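Local coordinates for class II aldolase/adducin domain protein (PDB 3OCR) that is of unsettled function but belongs to the class II aldolase/adducin family, whose members include metal-dependent lyases and actin-binding adducins, at residues G196-A208 / G248-L260. Numbering follows the deposited sequence.
Sequences GVSVEHAIQQLHA and GNGPGVARHWNAL
Trp257 and Glu200 meet where helices 199-208 and 251-260 cross at 79°, their axes 9.1 Å apart at closest approach. Glu200, its chain bent at chi2 (96°), lays CG over the five-membered ring of the indole, 3.4 Å from Trp257 CD2, while Ile203 meets the indole at its edge and Val199 CG1 touches Trp257 CH2. Gln204 CG sits over the centre of the His256 imidazole. One hydrogen bond joins the helices directly: His207 ND1 and His256 NE2, 2.9 Å apart, with rings rim to rim and planes at 75°. His256 ND1 bonds to Tyr55 OH of the second subunit, so both ring nitrogens are engaged, which should hold the ring's rotation. Ahead of helix 251-260, Gly248 CA stands 3.4 Å from His201 CG, squarely over the ring, whose ND1 accepts from Val197 N in the ring plane. Water 1 links Gly248 O to Ser198 OG, which also caps helix 199-208 by accepting from His201 N; water 2 donates to Glu200 O and Val253 O. In this AraD-like alpha/beta fold, helix 199-219 packs on the central sheet through Ala202 and Leu206, and the C-terminal helix crosses its outer side, reaching the subunit interface.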
loop_
_atom_site.group_PDB
_atom_site.type_symbol
_atom_site.label_atom_id
_atom_site.label_comp_id
_atom_site.label_asym_id
_atom_site.label_seq_id
_atom_site.Cartn_x
_atom_site.Cartn_y
_atom_site.Cartn_z
ATOM N N GLY A 196 -0.701 -0.706 29.084
ATOM C CA GLY A 196 -2.044 -0.253 29.448
ATOM C C GLY A 196 -2.536 -0.921 30.703
ATOM O O GLY A 196 -1.976 -1.941 31.134
ATOM N N VAL A 197 -3.574 -0.338 31.296
ATOM C CA VAL A 197 -4.187 -0.845 32.516
ATOM C C VAL A 197 -5.072 -2.043 32.147
ATOM O O VAL A 197 -5.617 -2.724 33.014
ATOM C CB VAL A 197 -5.019 0.246 33.236
ATOM C CG1 VAL A 197 -4.140 1.475 33.574
ATOM C CG2 VAL A 197 -6.222 0.657 32.395
ATOM N N SER A 198 -5.204 -2.276 30.839
ATOM C CA SER A 198 -5.975 -3.399 30.309
ATOM C C SER A 198 -5.447 -3.632 28.903
ATOM O O SER A 198 -4.723 -2.789 28.368
ATOM C CB SER A 198 -7.459 -3.032 30.250
ATOM O OG SER A 198 -7.674 -1.956 29.346
ATOM N N VAL A 199 -5.805 -4.766 28.312
ATOM C CA VAL A 199 -5.516 -5.049 26.905
ATOM C C VAL A 199 -6.149 -3.957 26.015
ATOM O O VAL A 199 -5.521 -3.454 25.087
ATOM C CB VAL A 199 -6.043 -6.465 26.501
ATOM C CG1 VAL A 199 -6.005 -6.659 24.981
ATOM C CG2 VAL A 199 -5.237 -7.565 27.216
ATOM N N GLU A 200 -7.367 -3.556 26.353
ATOM C CA GLU A 200 -8.107 -2.548 25.581
ATOM C C GLU A 200 -7.360 -1.205 25.580
ATOM O O GLU A 200 -7.201 -0.562 24.541
ATOM C CB GLU A 200 -9.510 -2.361 26.134
ATOM C CG GLU A 200 -10.347 -3.668 26.242
ATOM C CD GLU A 200 -10.312 -4.303 27.626
ATOM O OE1 GLU A 200 -9.233 -4.738 28.080
ATOM O OE2 GLU A 200 -11.386 -4.395 28.250
ATOM N N HIS A 201 -6.924 -0.787 26.756
ATOM C CA HIS A 201 -6.187 0.477 26.876
ATOM C C HIS A 201 -4.860 0.457 26.076
ATOM O O HIS A 201 -4.534 1.426 25.364
ATOM C CB HIS A 201 -5.964 0.791 28.367
ATOM C CG HIS A 201 -5.160 2.034 28.608
ATOM N ND1 HIS A 201 -4.306 2.168 29.681
ATOM C CD2 HIS A 201 -5.070 3.191 27.907
ATOM C CE1 HIS A 201 -3.722 3.359 29.632
ATOM N NE2 HIS A 201 -4.164 3.994 28.557
ATOM N N ALA A 202 -4.096 -0.634 26.213
ATOM C CA ALA A 202 -2.839 -0.818 25.497
ATOM C C ALA A 202 -3.046 -0.800 23.986
ATOM O O ALA A 202 -2.289 -0.178 23.249
ATOM C CB ALA A 202 -2.122 -2.130 25.954
ATOM N N ILE A 203 -4.090 -1.484 23.536
ATOM C CA ILE A 203 -4.377 -1.550 22.127
ATOM C C ILE A 203 -4.826 -0.200 21.566
ATOM O O ILE A 203 -4.503 0.118 20.408
ATOM C CB ILE A 203 -5.470 -2.641 21.843
ATOM C CG1 ILE A 203 -4.830 -4.034 21.818
ATOM C CG2 ILE A 203 -6.182 -2.344 20.546
ATOM C CD1 ILE A 203 -3.848 -4.332 20.637
ATOM N N GLN A 204 -5.572 0.592 22.357
ATOM C CA GLN A 204 -6.017 1.889 21.870
ATOM C C GLN A 204 -4.797 2.772 21.661
ATOM O O GLN A 204 -4.684 3.421 20.637
ATOM C CB GLN A 204 -6.984 2.611 22.826
ATOM C CG GLN A 204 -7.507 3.962 22.230
ATOM C CD GLN A 204 -8.559 4.670 23.073
ATOM O OE1 GLN A 204 -8.611 4.520 24.286
ATOM N NE2 GLN A 204 -9.401 5.461 22.421
ATOM N N GLN A 205 -3.885 2.776 22.630
ATOM C CA GLN A 205 -2.659 3.568 22.510
ATOM C C GLN A 205 -1.804 3.108 21.321
ATOM O O GLN A 205 -1.223 3.935 20.614
ATOM C CB GLN A 205 -1.846 3.465 23.798
ATOM C CG GLN A 205 -2.566 3.979 25.061
ATOM C CD GLN A 205 -1.567 4.436 26.092
ATOM O OE1 GLN A 205 -1.278 5.628 26.197
ATOM N NE2 GLN A 205 -1.024 3.496 26.853
ATOM N N LEU A 206 -1.725 1.791 21.097
ATOM C CA LEU A 206 -0.897 1.260 20.003
ATOM C C LEU A 206 -1.468 1.646 18.626
ATOM O O LEU A 206 -0.733 2.107 17.742
ATOM C CB LEU A 206 -0.716 -0.260 20.113
ATOM C CG LEU A 206 0.057 -0.948 18.970
ATOM C CD1 LEU A 206 1.518 -0.532 18.976
ATOM C CD2 LEU A 206 -0.108 -2.489 19.067
ATOM N N HIS A 207 -2.763 1.415 18.451
ATOM C CA HIS A 207 -3.519 1.848 17.274
ATOM C C HIS A 207 -3.298 3.317 16.928
ATOM O O HIS A 207 -3.060 3.646 15.761
ATOM C CB HIS A 207 -5.008 1.547 17.470
ATOM C CG HIS A 207 -5.838 1.661 16.224
ATOM N ND1 HIS A 207 -7.208 1.500 16.236
ATOM C CD2 HIS A 207 -5.504 1.891 14.930
ATOM C CE1 HIS A 207 -7.683 1.634 15.009
ATOM N NE2 HIS A 207 -6.669 1.869 14.198
ATOM N N ALA A 208 -3.380 4.190 17.928
ATOM C CA ALA A 208 -3.173 5.614 17.706
ATOM C C ALA A 208 -1.744 5.945 17.360
ATOM O O ALA A 208 -1.503 6.807 16.511
ATOM C CB ALA A 208 -3.614 6.440 18.916
ATOM N N GLY A 248 -6.805 5.317 31.379
ATOM C CA GLY A 248 -7.026 4.129 30.551
ATOM C C GLY A 248 -8.280 3.341 30.897
ATOM O O GLY A 248 -8.593 2.322 30.262
ATOM N N ASN A 249 -8.987 3.816 31.914
ATOM C CA ASN A 249 -10.267 3.238 32.299
ATOM C C ASN A 249 -11.461 4.094 31.893
ATOM O O ASN A 249 -12.591 3.800 32.277
ATOM C CB ASN A 249 -10.301 2.930 33.804
ATOM C CG ASN A 249 -9.612 1.627 34.138
ATOM O OD1 ASN A 249 -9.884 0.596 33.517
ATOM N ND2 ASN A 249 -8.712 1.660 35.120
ATOM N N GLY A 250 -11.202 5.141 31.110
ATOM C CA GLY A 250 -12.254 5.996 30.563
ATOM C C GLY A 250 -13.188 5.308 29.566
ATOM O O GLY A 250 -12.833 4.287 28.975
ATOM N N PRO A 251 -14.397 5.864 29.374
ATOM C CA PRO A 251 -15.405 5.311 28.439
ATOM C C PRO A 251 -14.978 5.291 26.956
ATOM O O PRO A 251 -15.509 4.510 26.160
ATOM C CB PRO A 251 -16.629 6.215 28.648
ATOM C CG PRO A 251 -16.154 7.403 29.414
ATOM C CD PRO A 251 -14.900 7.021 30.135
ATOM N N GLY A 252 -14.016 6.133 26.594
ATOM C CA GLY A 252 -13.502 6.152 25.230
ATOM C C GLY A 252 -12.713 4.901 24.860
ATOM O O GLY A 252 -12.652 4.528 23.691
ATOM N N VAL A 253 -12.101 4.258 25.855
ATOM C CA VAL A 253 -11.349 3.014 25.651
ATOM C C VAL A 253 -12.296 1.875 25.245
ATOM O O VAL A 253 -12.056 1.186 24.247
ATOM C CB VAL A 253 -10.521 2.625 26.908
ATOM C CG1 VAL A 253 -9.859 1.279 26.742
ATOM C CG2 VAL A 253 -9.465 3.699 27.222
ATOM N N ALA A 254 -13.378 1.708 26.000
ATOM C CA ALA A 254 -14.364 0.655 25.731
ATOM C C ALA A 254 -15.007 0.818 24.355
ATOM O O ALA A 254 -15.174 -0.148 23.630
ATOM C CB ALA A 254 -15.442 0.643 26.823
ATOM N N ARG A 255 -15.334 2.050 23.984
ATOM C CA ARG A 255 -15.983 2.320 22.699
ATOM C C ARG A 255 -15.079 1.945 21.511
ATOM O O ARG A 255 -15.516 1.292 20.557
ATOM C CB ARG A 255 -16.391 3.799 22.635
ATOM C CG ARG A 255 -17.185 4.210 21.418
ATOM C CD ARG A 255 -17.568 5.701 21.458
ATOM N NE ARG A 255 -18.347 6.002 22.651
ATOM C CZ ARG A 255 -17.901 6.733 23.669
ATOM N NH1 ARG A 255 -16.693 7.292 23.627
ATOM N NH2 ARG A 255 -18.679 6.934 24.719
ATOM N N HIS A 256 -13.825 2.397 21.572
ATOM C CA HIS A 256 -12.813 2.103 20.562
ATOM C C HIS A 256 -12.622 0.596 20.437
ATOM O O HIS A 256 -12.549 0.065 19.337
ATOM C CB HIS A 256 -11.492 2.771 20.980
ATOM C CG HIS A 256 -10.390 2.658 19.978
ATOM N ND1 HIS A 256 -9.932 3.739 19.254
ATOM C CD2 HIS A 256 -9.602 1.614 19.630
ATOM C CE1 HIS A 256 -8.936 3.354 18.474
ATOM N NE2 HIS A 256 -8.709 2.072 18.690
ATOM N N TRP A 257 -12.526 -0.079 21.573
ATOM C CA TRP A 257 -12.267 -1.507 21.597
ATOM C C TRP A 257 -13.464 -2.286 21.037
ATOM O O TRP A 257 -13.280 -3.243 20.275
ATOM C CB TRP A 257 -11.996 -1.976 23.024
ATOM C CG TRP A 257 -11.913 -3.479 23.160
ATOM C CD1 TRP A 257 -12.901 -4.344 23.588
ATOM C CD2 TRP A 257 -10.762 -4.287 22.879
ATOM N NE1 TRP A 257 -12.415 -5.637 23.591
ATOM C CE2 TRP A 257 -11.115 -5.629 23.144
ATOM C CE3 TRP A 257 -9.470 -4.000 22.417
ATOM C CZ2 TRP A 257 -10.209 -6.693 22.975
ATOM C CZ3 TRP A 257 -8.571 -5.050 22.235
ATOM C CH2 TRP A 257 -8.947 -6.382 22.514
ATOM N N ASN A 258 -14.670 -1.889 21.428
ATOM C CA ASN A 258 -15.897 -2.624 21.027
ATOM C C ASN A 258 -16.105 -2.606 19.504
ATOM O O ASN A 258 -16.680 -3.542 18.933
ATOM C CB ASN A 258 -17.135 -2.022 21.702
ATOM C CG ASN A 258 -17.216 -2.327 23.186
ATOM O OD1 ASN A 258 -16.514 -3.192 23.700
ATOM N ND2 ASN A 258 -18.104 -1.630 23.877
ATOM N N ALA A 259 -15.673 -1.526 18.862
ATOM C CA ALA A 259 -15.735 -1.405 17.399
ATOM C C ALA A 259 -14.676 -2.294 16.747
ATOM O O ALA A 259 -14.958 -2.976 15.774
ATOM C CB ALA A 259 -15.577 0.057 16.942
ATOM N N LEU A 260 -13.463 -2.289 17.282
ATOM C CA LEU A 260 -12.431 -3.231 16.823
ATOM C C LEU A 260 -12.946 -4.673 16.871
ATOM O O LEU A 260 -12.760 -5.424 15.919
ATOM C CB LEU A 260 -11.149 -3.092 17.638
ATOM C CG LEU A 260 -10.356 -1.808 17.353
ATOM C CD1 LEU A 260 -9.082 -1.759 18.183
ATOM C CD2 LEU A 260 -10.003 -1.634 15.873
HETATM O O HOH W 1 -9.605 -0.242 30.080
HETATM O O HOH W 2 -9.614 0.006 22.780
#